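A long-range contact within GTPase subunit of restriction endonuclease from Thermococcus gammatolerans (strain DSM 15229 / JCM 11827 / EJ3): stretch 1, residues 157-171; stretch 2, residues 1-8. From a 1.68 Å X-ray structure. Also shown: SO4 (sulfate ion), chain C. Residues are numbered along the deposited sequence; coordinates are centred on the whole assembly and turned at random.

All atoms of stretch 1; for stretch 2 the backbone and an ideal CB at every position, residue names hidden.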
# COMPACT_ATOMS: atom_id res chain seq x y z
N TYR A 157 2.19 -7.28 -9.18
CA TYR A 157 2.08 -8.54 -8.45
C TYR A 157 3.42 -9.24 -8.54
O TYR A 157 3.98 -9.38 -9.65
CB TYR A 157 0.98 -9.41 -9.04
CG TYR A 157 0.98 -10.84 -8.53
CD1 TYR A 157 0.60 -11.14 -7.23
CD2 TYR A 157 1.36 -11.90 -9.35
CE1 TYR A 157 0.60 -12.43 -6.75
CE2 TYR A 157 1.35 -13.20 -8.88
CZ TYR A 157 0.97 -13.46 -7.59
OH TYR A 157 0.96 -14.75 -7.10
N VAL A 158 3.97 -9.65 -7.40
CA VAL A 158 5.27 -10.31 -7.38
C VAL A 158 5.02 -11.82 -7.46
O VAL A 158 4.47 -12.43 -6.54
CB VAL A 158 6.09 -9.93 -6.14
CG1 VAL A 158 7.47 -10.59 -6.19
CG2 VAL A 158 6.26 -8.41 -6.09
N LYS A 159 5.42 -12.42 -8.58
CA LYS A 159 5.15 -13.83 -8.77
C LYS A 159 5.84 -14.65 -7.69
O LYS A 159 6.91 -14.29 -7.20
CB LYS A 159 5.58 -14.27 -10.17
CG LYS A 159 4.73 -13.62 -11.24
CD LYS A 159 4.74 -14.38 -12.56
CE LYS A 159 3.95 -13.61 -13.61
NZ LYS A 159 3.80 -14.41 -14.86
N PRO A 160 5.23 -15.78 -7.32
CA PRO A 160 5.81 -16.62 -6.26
C PRO A 160 7.28 -16.97 -6.43
O PRO A 160 8.04 -16.98 -5.44
CB PRO A 160 4.95 -17.89 -6.33
CG PRO A 160 3.69 -17.50 -7.00
CD PRO A 160 3.97 -16.30 -7.86
N GLU A 161 7.72 -17.24 -7.66
CA GLU A 161 9.10 -17.65 -7.85
C GLU A 161 10.07 -16.53 -7.49
O GLU A 161 11.22 -16.81 -7.09
CB GLU A 161 9.28 -18.14 -9.29
CG GLU A 161 8.78 -17.19 -10.36
CD GLU A 161 7.32 -17.41 -10.76
OE1 GLU A 161 6.55 -17.95 -9.93
OE2 GLU A 161 6.95 -17.01 -11.89
N ARG A 162 9.62 -15.28 -7.58
CA ARG A 162 10.42 -14.17 -7.08
C ARG A 162 10.19 -13.90 -5.60
O ARG A 162 11.14 -13.57 -4.88
CB ARG A 162 10.07 -12.86 -7.77
CG ARG A 162 10.30 -12.76 -9.11
CD ARG A 162 9.97 -11.33 -9.48
NE ARG A 162 9.96 -11.33 -10.89
CZ ARG A 162 11.03 -11.10 -11.62
NH1 ARG A 162 12.19 -10.82 -11.03
NH2 ARG A 162 10.93 -11.13 -12.93
N MSE A 163 8.92 -13.92 -5.18
CA MSE A 163 8.52 -13.60 -3.80
C MSE A 163 9.25 -14.56 -2.89
O MSE A 163 9.75 -14.17 -1.83
CB MSE A 163 7.00 -13.70 -3.62
CG MSE A 163 6.53 -13.43 -2.24
SE MSE A 163 4.64 -14.04 -2.09
CE MSE A 163 3.86 -13.35 -3.77
N SER A 164 9.35 -15.82 -3.33
CA SER A 164 9.99 -16.84 -2.51
C SER A 164 11.42 -16.47 -2.13
O SER A 164 11.87 -16.79 -1.03
CB SER A 164 10.00 -18.17 -3.24
OG SER A 164 10.62 -19.19 -2.49
N GLY A 165 12.14 -15.77 -3.01
CA GLY A 165 13.50 -15.40 -2.70
C GLY A 165 13.62 -14.43 -1.55
O GLY A 165 14.66 -14.37 -0.89
N VAL A 166 12.56 -13.64 -1.28
CA VAL A 166 12.61 -12.64 -0.24
C VAL A 166 11.60 -12.86 0.87
O VAL A 166 11.54 -12.08 1.83
CB VAL A 166 12.42 -11.22 -0.82
CG1 VAL A 166 13.49 -10.94 -1.87
CG2 VAL A 166 11.03 -11.07 -1.39
N TYR A 167 10.79 -13.93 0.76
CA TYR A 167 9.66 -14.11 1.67
C TYR A 167 10.10 -14.20 3.12
O TYR A 167 9.48 -13.61 4.01
CB TYR A 167 8.89 -15.35 1.25
CG TYR A 167 7.64 -15.64 2.03
CD1 TYR A 167 6.66 -14.66 2.21
CD2 TYR A 167 7.42 -16.90 2.59
CE1 TYR A 167 5.50 -14.93 2.92
CE2 TYR A 167 6.26 -17.17 3.32
CZ TYR A 167 5.31 -16.19 3.47
OH TYR A 167 4.16 -16.48 4.19
N ASP A 168 11.17 -14.94 3.40
CA ASP A 168 11.60 -15.11 4.78
C ASP A 168 12.15 -13.82 5.36
O ASP A 168 11.90 -13.50 6.53
CB ASP A 168 12.60 -16.26 4.85
CG ASP A 168 11.91 -17.59 4.76
OD1 ASP A 168 11.10 -17.89 5.67
OD2 ASP A 168 12.16 -18.31 3.76
N ILE A 169 12.85 -13.03 4.54
CA ILE A 169 13.27 -11.71 4.99
C ILE A 169 12.04 -10.85 5.35
O ILE A 169 11.99 -10.21 6.40
CB ILE A 169 14.12 -11.02 3.91
CG1 ILE A 169 15.37 -11.83 3.57
CG2 ILE A 169 14.49 -9.62 4.37
CD1 ILE A 169 16.01 -11.43 2.24
N LEU A 170 11.05 -10.83 4.46
CA LEU A 170 9.88 -10.00 4.72
C LEU A 170 9.15 -10.44 5.98
O LEU A 170 8.71 -9.60 6.77
CB LEU A 170 8.94 -10.02 3.52
CG LEU A 170 9.48 -9.57 2.17
CD1 LEU A 170 8.52 -9.57 0.99
CD2 LEU A 170 10.07 -8.14 2.34
N LYS A 171 9.00 -11.76 6.18
CA LYS A 171 8.32 -12.22 7.39
C LYS A 171 9.07 -11.78 8.64
O LYS A 171 8.46 -11.43 9.66
CB LYS A 171 8.14 -13.74 7.37
CG LYS A 171 7.08 -14.24 6.42
CD LYS A 171 6.68 -15.70 6.68
CE LYS A 171 7.79 -16.70 6.31
NZ LYS A 171 7.36 -18.15 6.47
N UNK A 1 3.43 -20.54 -1.68
CA UNK A 1 3.02 -19.23 -1.15
C UNK A 1 1.53 -19.18 -0.83
O UNK A 1 0.70 -19.16 -1.74
CB UNK A 1 3.37 -18.13 -2.15
N UNK A 2 1.19 -19.10 0.46
CA UNK A 2 -0.21 -19.00 0.83
C UNK A 2 -0.73 -17.56 0.75
O UNK A 2 -1.94 -17.35 0.71
CB UNK A 2 -0.41 -19.55 2.24
N UNK A 3 0.16 -16.58 0.70
CA UNK A 3 -0.25 -15.19 0.56
C UNK A 3 0.48 -14.58 -0.62
O UNK A 3 1.29 -15.22 -1.30
CB UNK A 3 0.03 -14.40 1.84
N UNK A 4 0.14 -13.33 -0.90
CA UNK A 4 0.61 -12.63 -2.07
C UNK A 4 1.41 -11.40 -1.66
O UNK A 4 1.25 -10.86 -0.57
CB UNK A 4 -0.56 -12.24 -2.97
N UNK A 5 2.29 -10.98 -2.56
CA UNK A 5 3.10 -9.79 -2.39
C UNK A 5 2.81 -8.86 -3.56
O UNK A 5 2.91 -9.27 -4.73
CB UNK A 5 4.59 -10.13 -2.30
N UNK A 6 2.42 -7.62 -3.25
CA UNK A 6 2.14 -6.60 -4.25
C UNK A 6 3.10 -5.43 -4.08
O UNK A 6 3.61 -5.18 -2.98
CB UNK A 6 0.69 -6.12 -4.15
N UNK A 7 3.35 -4.72 -5.19
CA UNK A 7 4.10 -3.47 -5.19
C UNK A 7 3.17 -2.35 -5.64
O UNK A 7 2.51 -2.46 -6.68
CB UNK A 7 5.33 -3.56 -6.09
N UNK A 8 3.09 -1.29 -4.84
CA UNK A 8 2.30 -0.12 -5.21
C UNK A 8 3.23 1.07 -5.26
O UNK A 8 3.91 1.40 -4.29
CB UNK A 8 1.15 0.12 -4.23
S SO4 C . 7.27 -11.67 -13.89
O1 SO4 C . 6.29 -10.96 -13.04
O2 SO4 C . 8.48 -11.81 -13.11
O3 SO4 C . 6.76 -12.98 -14.31
O4 SO4 C . 7.52 -10.96 -15.12

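Stretch 2 is the N-terminal segment of the chain. It passes stretch 1 first along the helix 160-171, then beside the strand that contains Tyr157. Helix and strand axes cross nearly at right angles, at 94°.

Position 1 points its CA-to-CB bond toward the helix. The ideal CB lies 4.3 Å from Met163 SE and 4.5 Å from Pro160 CB. The backbone leaves space over the ring of Tyr167. A long, flexible apolar side chain would suit. The residue is Met1, a selenomethionine. Its SE sits over one face of the Tyr167 ring, 4.0 Å from the centroid and 19° off the ring normal. The same SE is 3.7 Å from Met163 SE. Nearer the backbone, Met1 CG packs on Pro160 CB at 3.8 Å, and the end of the side chain reaches Ser164, with Met1 CE 3.6 Å from Ser164 CB.

Position 2 points sideways, and no atom of stretch 1 lies within 5.5 Å of its ideal CB. Stretch 1 sets little limit here, and a polar or charged residue would do. It is Glu2, whose end leads away.

Position 3 also points sideways. Its ideal CB is 5.2 Å from Tyr167 OH, a group able to give or accept a hydrogen bond. A polar side chain long enough to span the gap, such as Asn or Asp, would fit; Ser would fall short. The residue is Asn3. Its chi1 is p, and its end comes nearer the helix. Asn3 ND2 donates a hydrogen bond to Tyr167 OH at 3.2 Å. The backbone contributes too: Asn3 O is 3.6 Å from Met163 SE.

Position 4 points sideways, with its ideal CB 4.0 Å from Tyr157 CE1 and 4.6 Å from Met163 CE. Several side chains with an aliphatic base would suit. It is Gln4. Gln4 CB meets the edge of the Tyr157 ring, 4.0 Å from CE1, while NE2 is hydrogen-bonded elsewhere in the structure.

Position 5 begins the strand. Its CB lies on the sheet face shared with Val158, close to Met163 CE (3.6 Å) and Val158 CB (4.1 Å), with Leu170 CD1 beyond. This apolar pocket calls for a branched aliphatic residue or Met. Leu5 fills it. Its CB touches Met163 CE at 3.6 Å, its CG lies 3.9 Å from Val158 CG2, and its CD2 reaches Leu170 CD1 at 3.7 Å. Val158 N donates a hydrogen bond to Leu5 O at 2.9 Å.

Position 6 pairs with Tyr157 in an antiparallel, non-hydrogen-bonded bridge, CA to CA 4.6 Å. Its CB shares the Tyr157 face, so an aromatic or large aliphatic side chain would suit. Phe6 CE1 lies 3.7 Å from Tyr157 CD1. The ring planes meet obliquely, at 51°.

Position 7 points sideways, its ideal CB 4.9 Å from Val158 CG2. A β-branched or other aliphatic residue would suit. Ile7 brings its CD1 within 3.7 Å of Val158 CG2.

Position 8 is out of reach of stretch 1, which cannot specify it. It is Ile8.

Stretch 2 1-8: MENQLFII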
# COMPACT_ATOMS: atom_id res chain seq x y z
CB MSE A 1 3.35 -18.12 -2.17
CG MSE A 1 4.83 -17.97 -2.52
SE MSE A 1 5.94 -17.37 -0.97
CE MSE A 1 7.29 -18.81 -1.01
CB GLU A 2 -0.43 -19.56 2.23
CG GLU A 2 -1.87 -19.94 2.51
CD GLU A 2 -2.35 -21.09 1.65
OE1 GLU A 2 -3.55 -21.10 1.29
OE2 GLU A 2 -1.53 -21.98 1.32
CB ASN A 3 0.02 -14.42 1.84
CG ASN A 3 1.32 -14.82 2.50
OD1 ASN A 3 2.37 -14.78 1.87
ND2 ASN A 3 1.26 -15.25 3.77
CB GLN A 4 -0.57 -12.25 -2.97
CG GLN A 4 -1.35 -13.46 -3.44
CD GLN A 4 -2.64 -13.13 -4.13
OE1 GLN A 4 -2.91 -13.63 -5.23
NE2 GLN A 4 -3.45 -12.27 -3.51
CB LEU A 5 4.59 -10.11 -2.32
CG LEU A 5 5.59 -8.95 -2.33
CD1 LEU A 5 5.30 -8.06 -1.09
CD2 LEU A 5 7.03 -9.46 -2.36
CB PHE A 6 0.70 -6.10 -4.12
CG PHE A 6 -0.31 -7.17 -4.31
CD1 PHE A 6 -0.69 -7.56 -5.58
CD2 PHE A 6 -0.86 -7.82 -3.22
CE1 PHE A 6 -1.62 -8.57 -5.77
CE2 PHE A 6 -1.81 -8.82 -3.40
CZ PHE A 6 -2.16 -9.21 -4.70
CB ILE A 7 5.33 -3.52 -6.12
CG1 ILE A 7 6.34 -4.52 -5.61
CG2 ILE A 7 5.96 -2.12 -6.25
CD1 ILE A 7 7.33 -4.92 -6.70
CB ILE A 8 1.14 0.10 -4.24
CG1 ILE A 8 0.16 -1.06 -4.36
CG2 ILE A 8 0.44 1.44 -4.53
CD1 ILE A 8 -0.95 -1.01 -3.29
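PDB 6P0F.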